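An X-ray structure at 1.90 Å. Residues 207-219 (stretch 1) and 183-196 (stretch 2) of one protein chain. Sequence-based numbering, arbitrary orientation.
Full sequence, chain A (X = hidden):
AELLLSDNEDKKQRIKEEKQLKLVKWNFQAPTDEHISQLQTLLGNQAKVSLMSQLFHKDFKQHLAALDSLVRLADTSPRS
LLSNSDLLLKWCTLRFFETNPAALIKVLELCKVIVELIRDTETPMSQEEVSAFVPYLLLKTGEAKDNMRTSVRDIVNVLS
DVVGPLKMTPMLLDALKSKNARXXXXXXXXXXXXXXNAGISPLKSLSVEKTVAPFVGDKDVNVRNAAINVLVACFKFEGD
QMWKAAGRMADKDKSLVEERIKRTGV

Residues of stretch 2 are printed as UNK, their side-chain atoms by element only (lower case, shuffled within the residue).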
# COMPACT_ATOMS: atom_id res chain seq x y z
N SER A 207 9.95 -12.95 10.87
CA SER A 207 10.34 -12.44 12.18
C SER A 207 9.36 -11.32 12.65
O SER A 207 9.78 -10.27 13.14
CB SER A 207 11.78 -11.88 12.16
OG SER A 207 12.74 -12.94 12.14
N VAL A 208 8.07 -11.57 12.47
CA VAL A 208 7.05 -10.65 12.88
C VAL A 208 7.11 -10.41 14.40
O VAL A 208 7.16 -9.26 14.82
CB VAL A 208 5.65 -11.17 12.50
CG1 VAL A 208 4.57 -10.29 13.12
CG2 VAL A 208 5.51 -11.24 10.96
N GLU A 209 7.13 -11.47 15.21
CA GLU A 209 7.10 -11.30 16.69
C GLU A 209 8.23 -10.44 17.16
O GLU A 209 8.00 -9.49 17.91
CB GLU A 209 7.10 -12.63 17.44
CG GLU A 209 6.05 -13.62 17.00
CD GLU A 209 6.54 -14.59 15.89
OE1 GLU A 209 7.38 -14.23 15.03
OE2 GLU A 209 6.05 -15.73 15.88
N LYS A 210 9.44 -10.69 16.67
CA LYS A 210 10.60 -9.95 17.10
C LYS A 210 10.64 -8.51 16.62
O LYS A 210 11.17 -7.62 17.31
CB LYS A 210 11.89 -10.68 16.65
CG LYS A 210 13.18 -9.90 16.93
CD LYS A 210 14.45 -10.79 16.82
CE LYS A 210 15.64 -10.22 17.69
NZ LYS A 210 15.59 -10.62 19.20
N THR A 211 10.14 -8.27 15.40
CA THR A 211 10.12 -6.93 14.85
C THR A 211 9.06 -6.08 15.54
O THR A 211 9.24 -4.86 15.73
CB THR A 211 9.80 -6.98 13.32
OG1 THR A 211 10.65 -7.96 12.70
CG2 THR A 211 10.06 -5.65 12.68
N VAL A 212 7.95 -6.72 15.90
CA VAL A 212 6.80 -6.00 16.44
C VAL A 212 6.98 -5.73 17.95
O VAL A 212 6.61 -4.66 18.46
CB VAL A 212 5.47 -6.73 16.10
CG1 VAL A 212 4.29 -6.17 16.95
CG2 VAL A 212 5.14 -6.61 14.58
N ALA A 213 7.55 -6.71 18.68
CA ALA A 213 7.71 -6.61 20.14
C ALA A 213 8.23 -5.25 20.68
O ALA A 213 7.67 -4.78 21.66
CB ALA A 213 8.56 -7.80 20.72
N PRO A 214 9.28 -4.63 20.10
CA PRO A 214 9.69 -3.34 20.66
C PRO A 214 8.60 -2.26 20.68
O PRO A 214 8.73 -1.28 21.44
CB PRO A 214 10.82 -2.89 19.73
CG PRO A 214 11.39 -4.17 19.21
CD PRO A 214 10.19 -5.05 19.02
N PHE A 215 7.56 -2.40 19.84
CA PHE A 215 6.56 -1.34 19.72
C PHE A 215 5.53 -1.39 20.84
O PHE A 215 4.70 -0.48 20.94
CB PHE A 215 5.94 -1.32 18.30
CG PHE A 215 6.92 -0.86 17.23
CD1 PHE A 215 7.17 0.50 17.03
CD2 PHE A 215 7.67 -1.83 16.47
CE1 PHE A 215 8.10 0.93 16.05
CE2 PHE A 215 8.62 -1.44 15.51
CZ PHE A 215 8.84 -0.04 15.29
N VAL A 216 5.61 -2.41 21.70
CA VAL A 216 4.83 -2.43 22.92
C VAL A 216 5.26 -1.25 23.79
O VAL A 216 4.45 -0.78 24.59
CB VAL A 216 4.90 -3.83 23.66
CG1 VAL A 216 4.08 -3.83 24.99
CG2 VAL A 216 4.36 -4.97 22.74
N GLY A 217 6.48 -0.75 23.60
CA GLY A 217 7.04 0.41 24.31
C GLY A 217 7.01 1.73 23.56
O GLY A 217 7.67 2.70 23.97
N ASP A 218 6.26 1.80 22.46
CA ASP A 218 6.16 3.01 21.67
C ASP A 218 5.52 4.11 22.51
O ASP A 218 4.69 3.83 23.40
CB ASP A 218 5.29 2.72 20.43
CG ASP A 218 5.47 3.75 19.31
OD1 ASP A 218 6.27 3.51 18.37
OD2 ASP A 218 4.78 4.81 19.31
N LYS A 219 5.90 5.36 22.23
CA LYS A 219 5.39 6.60 22.85
C LYS A 219 3.88 6.78 22.64
O LYS A 219 3.18 7.40 23.45
CB LYS A 219 6.15 7.75 22.17
CG LYS A 219 5.76 9.15 22.51
CD LYS A 219 6.10 10.22 21.34
CE LYS A 219 7.64 10.55 21.20
NZ LYS A 219 7.97 12.01 20.77
N UNK A 183 0.76 6.09 10.86
CA UNK A 183 1.29 5.06 9.95
C UNK A 183 1.76 3.81 10.68
O UNK A 183 1.41 2.70 10.27
c UNK A 183 3.03 4.52 8.20
c UNK A 183 3.96 5.07 7.11
o UNK A 183 4.04 6.26 6.89
c UNK A 183 2.45 5.60 9.13
n UNK A 183 4.63 4.16 6.40
N UNK A 184 2.55 3.93 11.74
CA UNK A 184 2.94 2.73 12.49
C UNK A 184 1.74 1.95 13.01
O UNK A 184 1.72 0.70 12.89
c UNK A 184 5.12 3.81 13.27
n UNK A 184 5.67 4.48 15.61
n UNK A 184 5.39 6.36 16.97
c UNK A 184 5.77 5.80 15.79
c UNK A 184 6.11 3.77 14.40
n UNK A 184 6.25 6.57 14.82
c UNK A 184 3.86 3.07 13.67
N UNK A 185 0.75 2.62 13.63
CA UNK A 185 -0.36 1.86 14.18
C UNK A 185 -1.21 1.26 13.10
O UNK A 185 -1.64 0.11 13.22
c UNK A 185 -1.22 2.68 15.16
o UNK A 185 -1.70 3.85 14.52
N UNK A 186 -1.51 2.00 12.04
CA UNK A 186 -2.36 1.39 10.98
C UNK A 186 -1.75 0.15 10.33
O UNK A 186 -2.47 -0.80 9.99
c UNK A 186 -3.64 3.57 10.35
c UNK A 186 -2.65 2.44 9.90
o UNK A 186 -5.62 3.27 11.61
o UNK A 186 -5.66 2.54 9.54
c UNK A 186 -5.07 3.10 10.50
N UNK A 187 -0.43 0.18 10.13
CA UNK A 187 0.34 -0.95 9.61
C UNK A 187 0.35 -2.18 10.51
O UNK A 187 0.12 -3.28 10.01
c UNK A 187 1.75 -0.48 9.18
s UNK A 187 1.56 0.58 7.70
N UNK A 188 0.51 -1.99 11.83
CA UNK A 188 0.34 -3.07 12.81
C UNK A 188 -1.02 -3.70 12.77
O UNK A 188 -1.16 -4.92 12.90
c UNK A 188 2.11 -2.29 14.53
c UNK A 188 0.62 -2.58 14.26
c UNK A 188 2.29 -1.51 15.86
c UNK A 188 3.03 -3.59 14.39
N UNK A 189 -2.05 -2.89 12.63
CA UNK A 189 -3.45 -3.39 12.54
C UNK A 189 -3.65 -4.30 11.33
O UNK A 189 -4.39 -5.27 11.42
c UNK A 189 -4.56 -1.41 13.78
c UNK A 189 -4.48 -2.23 12.48
c UNK A 189 -4.99 -2.25 15.03
c UNK A 189 -5.49 -0.26 13.56
N UNK A 190 -3.05 -3.97 10.20
CA UNK A 190 -3.10 -4.88 9.04
C UNK A 190 -2.39 -6.25 9.35
O UNK A 190 -2.96 -7.33 9.11
c UNK A 190 -2.51 -4.23 7.75
c UNK A 190 -3.27 -2.93 7.40
c UNK A 190 -2.63 -5.23 6.56
N UNK A 191 -1.18 -6.19 9.91
CA UNK A 191 -0.51 -7.40 10.37
C UNK A 191 -1.38 -8.16 11.34
O UNK A 191 -1.51 -9.37 11.21
c UNK A 191 3.11 -5.80 10.37
c UNK A 191 0.85 -7.08 10.96
c UNK A 191 1.80 -6.51 9.86
c UNK A 191 1.44 -8.34 11.70
N UNK A 192 -2.01 -7.49 12.30
CA UNK A 192 -2.87 -8.20 13.22
C UNK A 192 -3.99 -8.94 12.46
O UNK A 192 -4.32 -10.09 12.75
c UNK A 192 -4.34 -7.96 15.23
c UNK A 192 -3.45 -7.23 14.26
c UNK A 192 -5.23 -7.07 16.06
o UNK A 192 -6.14 -7.65 16.71
o UNK A 192 -5.02 -5.83 16.09
N UNK A 193 -4.58 -8.30 11.47
CA UNK A 193 -5.64 -8.91 10.71
C UNK A 193 -5.18 -10.14 9.89
O UNK A 193 -5.91 -11.13 9.78
c UNK A 193 -8.39 -8.62 8.84
c UNK A 193 -7.33 -8.25 6.29
c UNK A 193 -7.07 -8.17 8.68
c UNK A 193 -6.21 -7.80 9.86
o UNK A 193 -9.34 -8.94 5.23
c UNK A 193 -9.19 -8.93 7.69
c UNK A 193 -8.63 -8.72 6.43
c UNK A 193 -6.57 -7.97 7.40
N UNK A 194 -3.98 -10.07 9.32
CA UNK A 194 -3.40 -11.23 8.62
C UNK A 194 -3.28 -12.44 9.56
O UNK A 194 -3.57 -13.60 9.18
c UNK A 194 -2.99 -8.59 5.12
c UNK A 194 -1.96 -9.86 6.96
c UNK A 194 -2.01 -10.86 8.10
c UNK A 194 -3.09 -9.50 6.22
c UNK A 194 -1.74 -8.07 4.77
o UNK A 194 -1.58 -7.18 3.71
c UNK A 194 -0.61 -8.44 5.48
c UNK A 194 -0.71 -9.33 6.54
N UNK A 195 -2.83 -12.19 10.77
CA UNK A 195 -2.52 -13.27 11.72
C UNK A 195 -3.80 -13.84 12.29
O UNK A 195 -3.96 -15.07 12.36
c UNK A 195 0.44 -11.58 13.28
c UNK A 195 -0.28 -12.46 12.35
c UNK A 195 -1.47 -13.97 13.80
c UNK A 195 -1.65 -12.82 12.86
N UNK A 196 -4.73 -12.97 12.68
CA UNK A 196 -6.04 -13.43 13.09
C UNK A 196 -6.74 -14.28 12.02
O UNK A 196 -7.44 -15.24 12.34
o UNK A 196 -6.39 -11.69 14.73
c UNK A 196 -8.35 -12.60 13.77
c UNK A 196 -6.92 -12.22 13.52

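Position 183 carries three carbons in a row, the third bearing one oxygen and one nitrogen: a side-chain amide two methylenes from CA, hence Gln183. Its side chain stays well out of reach of stretch 1 and takes no part in the contact.

Position 184 has three carbons, a nitrogen, then a carbon carrying two more nitrogens. This guanidinium approaches the carboxylate of Asp218 and the ring of Phe215, and identifies Arg184. Its NH2 donates to Asp218 OD2 at 2.9 Å with an N-H...O angle of 166°; NE to Asp218 OD1, at 3.0 Å but 125°, is a weak bond. Asp218 OD2 lies near the guanidinium plane, at its edge, where the in-plane N-H bonds point, consistent with the nearly straight NH2 bond. Arg184 CD packs 3.8 Å from Phe215 CE1, obliquely to the ring.

Position 185, one carbon and one oxygen, is Ser185. Position 186, three carbons ending in two oxygens, is Glu186. Position 187, one carbon and one sulfur, is Cys187. None of the three reaches stretch 1.

Position 188 has four carbons forked at the second and points toward stretch 1, where it meets Val212 and Phe215; it is Leu188 (chi1 m, chi2 t). Its CD2 lies 3.7 Å from Val212 CG2, and its CD1 4.4 Å from Phe215 CB.

Position 189 has the same four-carbon fork, Leu189, but is out of reach. Position 190, a single carbon carrying two more, is Val190, also remote.

Position 191 holds four carbons forked at the first, with one arm two carbons long: Ile191. Its CG2 is 4.0 Å from Val208 CG1.

Position 192, three carbons ending in two oxygens, is Glu192. Positions 193 and 194 each show one carbon and a six-carbon ring bearing an oxygen, giving Tyr193 and Tyr194; all three miss stretch 1.

Position 195 repeats the beta-branched four-carbon pattern, so Ile195; its CD1 lies 4.3 Å from Val208 CG1. Position 196, one carbon carrying an oxygen and a carbon, is Thr196, whose OG1 makes a weak 3.3 Å bond to Glu192 O.

The contacting positions, 184, 188, 191 and 195, are spaced four, three and four apart, placing them along one side of the helix. Its axis runs nearly antiparallel to that of helix 208-212, at 158°, so the register descends from Val208 opposite Ile191, through Val212 opposite Leu188, to Phe215 opposite Arg184. The contact therefore grades from aliphatic packing to the Arg184-Asp218 salt bridge; the whole contact buries 324 Å², both sides summed.

Stretch 2 (183-196) QRSECLLVIEYYIT
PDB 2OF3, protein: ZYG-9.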